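Local coordinates for protein putative methyltransferase (Emericella variicolor, PDB 7DMB) that probably acts in trans as a methyltransferase in calbistrin biosynthesis and binds S-adenosyl-L-homocysteine, the spent form of the methyl donor, at residues A[80-85]-A[155-160]; A[203-208]-A[277-282]; A[233-238]-A[258-263]. All coordinates share one frame; numbering follows the deposited sequence.

Contact 1 (A[80-85]-A[155-160])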
loop_
_atom_site.group_PDB
_atom_site.type_symbol
_atom_site.label_atom_id
_atom_site.label_comp_id
_atom_site.label_asym_id
_atom_site.label_seq_id
_atom_site.Cartn_x
_atom_site.Cartn_y
_atom_site.Cartn_z
ATOM N N ALA A 80 29.228 4.420 -7.352
ATOM C CA ALA A 80 28.615 3.369 -8.151
ATOM C C ALA A 80 28.228 3.878 -9.537
ATOM O O ALA A 80 27.979 5.070 -9.755
ATOM C CB ALA A 80 27.378 2.801 -7.449
ATOM N N THR A 81 28.160 2.942 -10.476
ATOM C CA THR A 81 27.705 3.219 -11.832
ATOM C C THR A 81 26.195 3.014 -11.887
ATOM O O THR A 81 25.714 1.881 -11.957
ATOM C CB THR A 81 28.417 2.318 -12.833
ATOM O OG1 THR A 81 29.832 2.512 -12.726
ATOM C CG2 THR A 81 27.958 2.633 -14.252
ATOM N N CYS A 82 25.443 4.116 -11.865
ATOM C CA CYS A 82 23.995 4.068 -12.081
ATOM C C CYS A 82 23.708 3.737 -13.539
ATOM O O CYS A 82 23.900 4.576 -14.428
ATOM C CB CYS A 82 23.360 5.399 -11.685
ATOM S SG CYS A 82 23.284 5.587 -9.906
ATOM N N THR A 83 23.231 2.517 -13.785
ATOM C CA THR A 83 23.152 1.980 -15.136
ATOM C C THR A 83 21.863 2.324 -15.862
ATOM O O THR A 83 21.779 2.096 -17.074
ATOM C CB THR A 83 23.306 0.462 -15.110
ATOM O OG1 THR A 83 22.388 -0.079 -14.157
ATOM C CG2 THR A 83 24.725 0.090 -14.742
ATOM N N LYS A 84 20.862 2.833 -15.166
ATOM C CA LYS A 84 19.608 3.253 -15.764
ATOM C C LYS A 84 19.333 4.685 -15.352
ATOM O O LYS A 84 19.827 5.139 -14.316
ATOM C CB LYS A 84 18.446 2.348 -15.329
ATOM C CG LYS A 84 18.532 0.937 -15.879
ATOM C CD LYS A 84 17.246 0.155 -15.619
ATOM C CE LYS A 84 17.173 -1.081 -16.507
ATOM N NZ LYS A 84 18.006 -0.920 -17.737
ATOM N N PRO A 85 18.556 5.432 -16.146
ATOM C CA PRO A 85 18.246 6.817 -15.753
ATOM C C PRO A 85 17.562 6.924 -14.400
ATOM O O PRO A 85 17.869 7.850 -13.644
ATOM C CB PRO A 85 17.338 7.314 -16.896
ATOM C CG PRO A 85 17.631 6.399 -18.053
ATOM C CD PRO A 85 17.938 5.069 -17.434
ATOM N N ASP A 155 24.949 -3.360 -6.171
ATOM C CA ASP A 155 24.512 -4.460 -7.028
ATOM C C ASP A 155 23.203 -4.137 -7.733
ATOM O O ASP A 155 22.967 -4.616 -8.845
ATOM C CB ASP A 155 24.337 -5.747 -6.222
ATOM C CG ASP A 155 25.652 -6.433 -5.920
ATOM O OD1 ASP A 155 26.701 -5.957 -6.389
ATOM O OD2 ASP A 155 25.633 -7.455 -5.203
ATOM N N ILE A 156 22.341 -3.335 -7.113
ATOM C CA ILE A 156 21.067 -3.023 -7.750
ATOM C C ILE A 156 21.255 -1.971 -8.843
ATOM O O ILE A 156 20.863 -2.188 -9.997
ATOM C CB ILE A 156 20.021 -2.597 -6.700
ATOM C CG1 ILE A 156 19.707 -3.765 -5.750
ATOM C CG2 ILE A 156 18.739 -2.077 -7.389
ATOM C CD1 ILE A 156 18.975 -3.367 -4.483
ATOM N N VAL A 157 21.893 -0.834 -8.522
ATOM C CA VAL A 157 22.027 0.205 -9.551
ATOM C C VAL A 157 22.999 -0.205 -10.643
ATOM O O VAL A 157 22.973 0.373 -11.737
ATOM C CB VAL A 157 22.470 1.570 -8.990
ATOM C CG1 VAL A 157 21.523 2.054 -7.896
ATOM C CG2 VAL A 157 23.923 1.512 -8.512
ATOM N N GLU A 158 23.856 -1.186 -10.393
ATOM C CA GLU A 158 24.730 -1.662 -11.451
ATOM C C GLU A 158 24.154 -2.852 -12.213
ATOM O O GLU A 158 24.851 -3.417 -13.065
ATOM C CB GLU A 158 26.104 -1.994 -10.884
ATOM C CG GLU A 158 26.739 -0.761 -10.244
ATOM C CD GLU A 158 28.239 -0.860 -10.059
ATOM O OE1 GLU A 158 28.811 -1.973 -10.193
ATOM O OE2 GLU A 158 28.845 0.192 -9.767
ATOM N N GLY A 159 22.906 -3.237 -11.938
ATOM C CA GLY A 159 22.224 -4.235 -12.753
ATOM C C GLY A 159 22.634 -5.670 -12.517
ATOM O O GLY A 159 22.454 -6.506 -13.407
ATOM N N ARG A 160 23.179 -5.984 -11.343
ATOM C CA ARG A 160 23.541 -7.353 -11.001
ATOM C C ARG A 160 22.469 -8.073 -10.193
ATOM O O ARG A 160 22.447 -9.305 -10.187
ATOM C CB ARG A 160 24.866 -7.373 -10.226
ATOM C CG ARG A 160 26.106 -7.137 -11.108
ATOM C CD ARG A 160 27.398 -7.406 -10.370
ATOM N NE ARG A 160 27.576 -6.462 -9.265
ATOM C CZ ARG A 160 28.060 -5.226 -9.397
ATOM N NH1 ARG A 160 28.414 -4.770 -10.592
ATOM N NH2 ARG A 160 28.187 -4.441 -8.334
HETATM O O HOH W 1 31.074 1.006 -11.316
#
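The loop 80-85, between two helices, runs past the end of helix 140-157 with Cys-82 nearest Val-157 (CA atoms 5.0 Å apart) and Thr-83 nearest Glu-158. Thr-83 takes hold of the helix end through one carbonyl: its N donates to Val-157 O at 3.0 Å, and its OG1 makes a short 2.5 Å bond to the same Val-157 O from above the carbonyl plane. With chi1 at 51°, OG1 sits between the residue's own N and carbonyl carbon, which turns the hydroxyl toward the acceptor the amide already uses. Glu-158 reaches back along the loop on an extended chain, crossing Thr-81 at about a right angle, and its OE2 accepts from Thr-81 N at 2.9 Å, almost straight, on the anti side. A water also donates to OE2. The other oxygen, OE1, is gripped end-on by NH1 and NH2 of Arg-160, whose NE and NH2 also bind Asp-155 OD1. On the apolar side, Val-157 CG2 meets Ala-80 CB at 3.8 Å. Gly-159, at positive phi, closes the helix in a Schellman motif. Two donors thus satisfy a carbonyl at the helix end, while the arginine probably keeps Glu-158 ionised and holds its carboxylate facing the loop.

Contact 2 (A[203-208]-A[277-282]); sequences LEIGAG and DVVIAS. With SAH (S-adenosyl-L-homocysteine), chain C.
Ile-205 holds CG1 beside its own backbone N (chi1 -51°), while Val-279 turns CG1 anti to its N (chi1 166°). Ile-205 CG1 and Val-279 CG1 thereby meet at 3.7 Å on one face of the sheet. Ala-281 CB also touches Ile-205 CB there. On the other face Glu-204 lies fully extended, and its CB and CG run across Ile-280 CB. Between the faces the strands are parallel, their short axes 26° apart. Leu-203 N donates to Val-278 O, Leu-203 O accepts from Ile-280 N at 2.8 Å, and Ile-205 N reaches Ile-280 O at 2.7 Å. Beyond these bonds the strands part, and a water bridges them: it accepts from Ser-282 N at 2.8 Å and sits close to Glu-204 OE2 and Ile-205 O. The other carboxylate oxygen, OE1, is held by Tyr-232 and Thr-213. Nearby, the amino N of S-adenosyl-L-homocysteine is bonded to Gly-206 O at 2.9 Å and to Ser-282 O at 3.2 Å. Gly-206 and Gly-208 turn at positive phi, close against the ligand. Two central parallel strands, the first running into a glycine-rich loop at its carboxyl end, are the cofactor cradle of the Rossmann-like class I methyltransferase fold.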
loop_
_atom_site.group_PDB
_atom_site.type_symbol
_atom_site.label_atom_id
_atom_site.label_comp_id
_atom_site.label_asym_id
_atom_site.label_seq_id
_atom_site.Cartn_x
_atom_site.Cartn_y
_atom_site.Cartn_z
ATOM N N LEU A 203 -14.129 -8.644 -5.971
ATOM C CA LEU A 203 -12.928 -8.790 -6.778
ATOM C C LEU A 203 -11.846 -7.924 -6.153
ATOM O O LEU A 203 -12.095 -6.754 -5.847
ATOM C CB LEU A 203 -13.172 -8.379 -8.232
ATOM C CG LEU A 203 -12.035 -8.645 -9.229
ATOM C CD1 LEU A 203 -12.583 -9.206 -10.541
ATOM C CD2 LEU A 203 -11.243 -7.384 -9.476
ATOM N N GLU A 204 -10.655 -8.478 -5.950
ATOM C CA GLU A 204 -9.531 -7.665 -5.474
ATOM C C GLU A 204 -8.505 -7.473 -6.595
ATOM O O GLU A 204 -8.019 -8.454 -7.180
ATOM C CB GLU A 204 -8.872 -8.274 -4.236
ATOM C CG GLU A 204 -7.625 -7.513 -3.800
ATOM C CD GLU A 204 -7.083 -8.035 -2.507
ATOM O OE1 GLU A 204 -7.670 -9.015 -1.988
ATOM O OE2 GLU A 204 -6.077 -7.478 -2.009
ATOM N N ILE A 205 -8.209 -6.201 -6.906
ATOM C CA ILE A 205 -7.161 -5.819 -7.850
ATOM C C ILE A 205 -5.806 -5.960 -7.169
ATOM O O ILE A 205 -5.659 -5.623 -5.989
ATOM C CB ILE A 205 -7.352 -4.360 -8.333
ATOM C CG1 ILE A 205 -8.774 -4.104 -8.835
ATOM C CG2 ILE A 205 -6.305 -3.988 -9.405
ATOM C CD1 ILE A 205 -9.062 -4.793 -10.113
ATOM N N GLY A 206 -4.806 -6.419 -7.922
ATOM C CA GLY A 206 -3.419 -6.471 -7.475
ATOM C C GLY A 206 -3.220 -6.984 -6.062
ATOM O O GLY A 206 -2.502 -6.376 -5.271
ATOM N N ALA A 207 -3.899 -8.078 -5.728
ATOM C CA ALA A 207 -3.895 -8.598 -4.367
ATOM C C ALA A 207 -2.506 -9.049 -3.924
ATOM O O ALA A 207 -2.227 -9.082 -2.718
ATOM C CB ALA A 207 -4.878 -9.755 -4.276
ATOM N N GLY A 208 -1.659 -9.418 -4.871
ATOM C CA GLY A 208 -0.251 -9.660 -4.613
ATOM C C GLY A 208 -0.011 -10.770 -3.619
ATOM O O GLY A 208 -0.435 -11.910 -3.815
ATOM N N ASP A 277 -20.021 -6.467 -6.634
ATOM C CA ASP A 277 -20.575 -5.535 -5.668
ATOM C C ASP A 277 -19.494 -4.686 -5.023
ATOM O O ASP A 277 -19.721 -3.509 -4.733
ATOM C CB ASP A 277 -21.347 -6.309 -4.602
ATOM C CG ASP A 277 -22.336 -7.260 -5.214
ATOM O OD1 ASP A 277 -23.169 -6.768 -6.011
ATOM O OD2 ASP A 277 -22.253 -8.486 -4.947
ATOM N N VAL A 278 -18.324 -5.268 -4.778
ATOM C CA VAL A 278 -17.223 -4.570 -4.125
ATOM C C VAL A 278 -15.943 -4.923 -4.867
ATOM O O VAL A 278 -15.666 -6.104 -5.120
ATOM C CB VAL A 278 -17.099 -4.926 -2.625
ATOM C CG1 VAL A 278 -15.977 -4.115 -1.965
ATOM C CG2 VAL A 278 -18.423 -4.672 -1.891
ATOM N N VAL A 279 -15.172 -3.905 -5.231
ATOM C CA VAL A 279 -13.816 -4.091 -5.741
ATOM C C VAL A 279 -12.857 -3.611 -4.661
ATOM O O VAL A 279 -13.011 -2.497 -4.144
ATOM C CB VAL A 279 -13.585 -3.338 -7.067
ATOM C CG1 VAL A 279 -12.102 -3.266 -7.401
ATOM C CG2 VAL A 279 -14.354 -4.007 -8.203
ATOM N N ILE A 280 -11.892 -4.460 -4.303
ATOM C CA ILE A 280 -10.875 -4.142 -3.304
ATOM C C ILE A 280 -9.559 -3.838 -4.018
ATOM O O ILE A 280 -9.182 -4.541 -4.966
ATOM C CB ILE A 280 -10.680 -5.297 -2.298
ATOM C CG1 ILE A 280 -12.022 -5.816 -1.737
ATOM C CG2 ILE A 280 -9.709 -4.900 -1.179
ATOM C CD1 ILE A 280 -12.582 -4.965 -0.664
ATOM N N ALA A 281 -8.845 -2.805 -3.549
ATOM C CA ALA A 281 -7.511 -2.510 -4.073
ATOM C C ALA A 281 -6.643 -1.864 -2.996
ATOM O O ALA A 281 -6.997 -0.803 -2.465
ATOM C CB ALA A 281 -7.611 -1.610 -5.307
ATOM N N SER A 282 -5.499 -2.490 -2.679
ATOM C CA SER A 282 -4.598 -1.944 -1.667
ATOM C C SER A 282 -3.249 -1.693 -2.329
ATOM O O SER A 282 -2.513 -2.633 -2.658
ATOM C CB SER A 282 -4.471 -2.872 -0.467
ATOM O OG SER A 282 -3.480 -2.434 0.453
HETATM N N SAH C . -1.869 -5.749 -2.501
HETATM C CA SAH C . -0.401 -5.959 -2.367
HETATM C CB SAH C . 0.316 -4.693 -1.885
HETATM C CG SAH C . 0.589 -3.707 -3.001
HETATM S SD SAH C . 1.856 -4.253 -4.186
HETATM C C SAH C . -0.142 -7.106 -1.387
HETATM O O SAH C . 0.758 -7.912 -1.702
HETATM O OXT SAH C . -0.867 -7.164 -0.365
HETATM C "C5'" SAH C . 1.048 -3.863 -5.760
HETATM C "C4'" SAH C . 0.475 -5.095 -6.427
HETATM O "O4'" SAH C . -0.312 -4.684 -7.571
HETATM C "C3'" SAH C . 1.535 -6.065 -6.952
HETATM O "O3'" SAH C . 1.199 -7.389 -6.557
HETATM C "C2'" SAH C . 1.486 -5.851 -8.469
HETATM O "O2'" SAH C . 1.822 -6.984 -9.241
HETATM C "C1'" SAH C . 0.028 -5.468 -8.688
HETATM N N9 SAH C . -0.173 -4.659 -9.885
HETATM C C8 SAH C . 0.714 -3.741 -10.388
HETATM N N7 SAH C . 0.289 -3.140 -11.469
HETATM C C5 SAH C . -0.955 -3.705 -11.707
HETATM C C6 SAH C . -1.912 -3.487 -12.717
HETATM N N6 SAH C . -1.749 -2.619 -13.710
HETATM N N1 SAH C . -3.054 -4.216 -12.663
HETATM C C2 SAH C . -3.207 -5.090 -11.660
HETATM N N3 SAH C . -2.380 -5.374 -10.657
HETATM C C4 SAH C . -1.254 -4.642 -10.734
HETATM O O HOH W 2 -4.876 -5.119 -3.407
#

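Contact 3 (A[233-238]-A[258-263]). With SAH (S-adenosyl-L-homocysteine), chain C.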
loop_
_atom_site.group_PDB
_atom_site.type_symbol
_atom_site.label_atom_id
_atom_site.label_comp_id
_atom_site.label_asym_id
_atom_site.label_seq_id
_atom_site.Cartn_x
_atom_site.Cartn_y
_atom_site.Cartn_z
ATOM N N VAL A 233 -12.963 -13.080 -6.120
ATOM C CA VAL A 233 -12.037 -13.134 -7.251
ATOM C C VAL A 233 -10.748 -12.428 -6.829
ATOM O O VAL A 233 -10.697 -11.205 -6.706
ATOM C CB VAL A 233 -12.642 -12.527 -8.518
ATOM C CG1 VAL A 233 -11.684 -12.703 -9.671
ATOM C CG2 VAL A 233 -14.017 -13.179 -8.834
ATOM N N PHE A 234 -9.716 -13.225 -6.565
ATOM C CA PHE A 234 -8.366 -12.756 -6.256
ATOM C C PHE A 234 -7.636 -12.503 -7.569
ATOM O O PHE A 234 -7.435 -13.436 -8.354
ATOM C CB PHE A 234 -7.661 -13.827 -5.418
ATOM C CG PHE A 234 -6.257 -13.472 -4.940
ATOM C CD1 PHE A 234 -6.015 -13.238 -3.598
ATOM C CD2 PHE A 234 -5.176 -13.457 -5.815
ATOM C CE1 PHE A 234 -4.729 -12.945 -3.137
ATOM C CE2 PHE A 234 -3.893 -13.171 -5.368
ATOM C CZ PHE A 234 -3.668 -12.908 -4.029
ATOM N N THR A 235 -7.273 -11.248 -7.842
ATOM C CA THR A 235 -6.560 -10.948 -9.079
ATOM C C THR A 235 -5.287 -10.168 -8.799
ATOM O O THR A 235 -5.126 -9.514 -7.761
ATOM C CB THR A 235 -7.415 -10.171 -10.116
ATOM O OG1 THR A 235 -7.641 -8.818 -9.688
ATOM C CG2 THR A 235 -8.747 -10.877 -10.348
ATOM N N ASP A 236 -4.378 -10.275 -9.762
ATOM C CA ASP A 236 -3.155 -9.496 -9.819
ATOM C C ASP A 236 -2.818 -9.367 -11.293
ATOM O O ASP A 236 -3.362 -10.089 -12.134
ATOM C CB ASP A 236 -2.003 -10.154 -9.026
ATOM C CG ASP A 236 -0.859 -9.177 -8.711
ATOM O OD1 ASP A 236 0.063 -9.046 -9.547
ATOM O OD2 ASP A 236 -0.896 -8.533 -7.637
ATOM N N ILE A 237 -1.942 -8.421 -11.613
ATOM C CA ILE A 237 -1.436 -8.397 -12.977
ATOM C C ILE A 237 -0.480 -9.555 -13.225
ATOM O O ILE A 237 -0.280 -9.963 -14.377
ATOM C CB ILE A 237 -0.744 -7.057 -13.274
ATOM C CG1 ILE A 237 -0.614 -6.851 -14.789
ATOM C CG2 ILE A 237 0.606 -6.990 -12.562
ATOM C CD1 ILE A 237 -0.050 -5.484 -15.196
ATOM N N SER A 238 0.118 -10.093 -12.163
ATOM C CA SER A 238 1.130 -11.135 -12.258
ATOM C C SER A 238 0.578 -12.444 -11.717
ATOM O O SER A 238 0.255 -12.519 -10.525
ATOM C CB SER A 238 2.379 -10.733 -11.482
ATOM O OG SER A 238 3.323 -11.782 -11.517
ATOM N N ARG A 258 -7.210 -15.246 -10.837
ATOM C CA ARG A 258 -7.253 -14.905 -12.250
ATOM C C ARG A 258 -6.424 -13.648 -12.489
ATOM O O ARG A 258 -6.468 -12.711 -11.685
ATOM C CB ARG A 258 -8.705 -14.685 -12.717
ATOM C CG ARG A 258 -9.687 -15.866 -12.450
ATOM C CD ARG A 258 -11.141 -15.538 -12.915
ATOM N NE ARG A 258 -11.182 -15.121 -14.314
ATOM C CZ ARG A 258 -12.163 -14.427 -14.880
ATOM N NH1 ARG A 258 -13.216 -14.046 -14.174
ATOM N NH2 ARG A 258 -12.079 -14.098 -16.163
ATOM N N ALA A 259 -5.671 -13.618 -13.588
ATOM C CA ALA A 259 -4.852 -12.442 -13.874
ATOM C C ALA A 259 -5.722 -11.285 -14.355
ATOM O O ALA A 259 -6.771 -11.487 -14.976
ATOM C CB ALA A 259 -3.784 -12.759 -14.921
ATOM N N LEU A 260 -5.280 -10.059 -14.060
ATOM C CA LEU A 260 -6.007 -8.864 -14.479
ATOM C C LEU A 260 -5.095 -7.649 -14.410
ATOM O O LEU A 260 -4.460 -7.388 -13.376
ATOM C CB LEU A 260 -7.243 -8.622 -13.619
ATOM C CG LEU A 260 -7.893 -7.263 -13.883
ATOM C CD1 LEU A 260 -8.445 -7.230 -15.310
ATOM C CD2 LEU A 260 -8.999 -6.976 -12.894
ATOM N N ASP A 261 -5.043 -6.918 -15.523
ATOM C CA ASP A 261 -4.351 -5.641 -15.646
ATOM C C ASP A 261 -5.412 -4.551 -15.599
ATOM O O ASP A 261 -6.129 -4.342 -16.586
ATOM C CB ASP A 261 -3.568 -5.593 -16.957
ATOM C CG ASP A 261 -2.797 -4.288 -17.153
ATOM O OD1 ASP A 261 -1.988 -4.254 -18.103
ATOM O OD2 ASP A 261 -3.011 -3.300 -16.399
ATOM N N ILE A 262 -5.513 -3.850 -14.463
ATOM C CA ILE A 262 -6.577 -2.855 -14.300
ATOM C C ILE A 262 -6.323 -1.582 -15.095
ATOM O O ILE A 262 -7.246 -0.763 -15.245
ATOM C CB ILE A 262 -6.799 -2.559 -12.802
ATOM C CG1 ILE A 262 -8.153 -1.869 -12.544
ATOM C CG2 ILE A 262 -5.642 -1.737 -12.226
ATOM C CD1 ILE A 262 -9.382 -2.634 -13.016
ATOM N N SER A 263 -5.120 -1.398 -15.649
ATOM C CA SER A 263 -4.903 -0.267 -16.553
ATOM C C SER A 263 -5.557 -0.457 -17.920
ATOM O O SER A 263 -5.530 0.479 -18.723
ATOM C CB SER A 263 -3.401 0.019 -16.744
ATOM O OG SER A 263 -2.699 -1.035 -17.401
HETATM N N SAH C . -1.869 -5.749 -2.501
HETATM C CA SAH C . -0.401 -5.959 -2.367
HETATM C CB SAH C . 0.316 -4.693 -1.885
HETATM C CG SAH C . 0.589 -3.707 -3.001
HETATM S SD SAH C . 1.856 -4.253 -4.186
HETATM C C SAH C . -0.142 -7.106 -1.387
HETATM O O SAH C . 0.758 -7.912 -1.702
HETATM O OXT SAH C . -0.867 -7.164 -0.365
HETATM C "C5'" SAH C . 1.048 -3.863 -5.760
HETATM C "C4'" SAH C . 0.475 -5.095 -6.427
HETATM O "O4'" SAH C . -0.312 -4.684 -7.571
HETATM C "C3'" SAH C . 1.535 -6.065 -6.952
HETATM O "O3'" SAH C . 1.199 -7.389 -6.557
HETATM C "C2'" SAH C . 1.486 -5.851 -8.469
HETATM O "O2'" SAH C . 1.822 -6.984 -9.241
HETATM C "C1'" SAH C . 0.028 -5.468 -8.688
HETATM N N9 SAH C . -0.173 -4.659 -9.885
HETATM C C8 SAH C . 0.714 -3.741 -10.388
HETATM N N7 SAH C . 0.289 -3.140 -11.469
HETATM C C5 SAH C . -0.955 -3.705 -11.707
HETATM C C6 SAH C . -1.912 -3.487 -12.717
HETATM N N6 SAH C . -1.749 -2.619 -13.710
HETATM N N1 SAH C . -3.054 -4.216 -12.663
HETATM C C2 SAH C . -3.207 -5.090 -11.660
HETATM N N3 SAH C . -2.380 -5.374 -10.657
HETATM C C4 SAH C . -1.254 -4.642 -10.734
HETATM O O HOH W 3 -5.353 -7.185 -10.704
#
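Ile-237 lies against two flat groups: its CB and CG2 cover one face of the adenine, CG2 standing 3.5 Å from C4 of S-adenosyl-L-homocysteine, and its CD1 sits over the face of the Asp-261 carboxylate, 3.6 Å from CG. From the opposite side of the adenine plane, Ile-262 CG2 comes in near N1. The polar edge of the base belongs to the 258-263 segment, where Ile-262 N donates to N1 at 3.1 Å and Asp-261 OD2 accepts from the amino group N6 at 3.0 Å. That same OD2 takes the amide of Ser-263 in an Asx turn, which fixes the carboxylate against the base. Asp-236 does the equivalent for the sugar. With CG anti to its N (chi1 -162°), it offers OD1 to O2' at 2.7 Å and OD2 to O3' at 2.6 Å, and the anti lone pair of OD1 receives Ser-238 N in a second Asx turn. Behind the pocket the segments are joined by Arg-258 N to Phe-234 O and by Leu-260 N to Asp-236 O, the latter 2.7 Å long. A water donates to Leu-260 O and to Thr-235 OG1, itself bonded to Glu-204 O, while Thr-235 CB packs on Leu-260 CB. An acidic residue gripping both ribose hydroxyls at one strand's end, and another reading the adenine just beyond the next, make up the nucleoside half of a class I methyltransferase cofactor site.

Contacts 2 and 3 build one pocket from neighbouring parallel strands of one mixed sheet, their centres 9 Å apart. Strands 200-205 and 229-236 lie side by side: Thr-235 OG1 probably bonds to Glu-204 O at 2.6 Å, and Ala-207 N to Thr-235 O at 2.8 Å. S-adenosyl-L-homocysteine spans both, its amino group held by contact 2 and its ribose and adenine by contact 3; the backbone amides of Thr-209 and Gly-211 add further bonds. Along the chain, contact 3 opens and closes between the two segments of contact 2. Contact 1 comes earlier, in a helical region at the surface, with its nearest atoms about 18 Å from contact 3 and about 20 Å from contact 2.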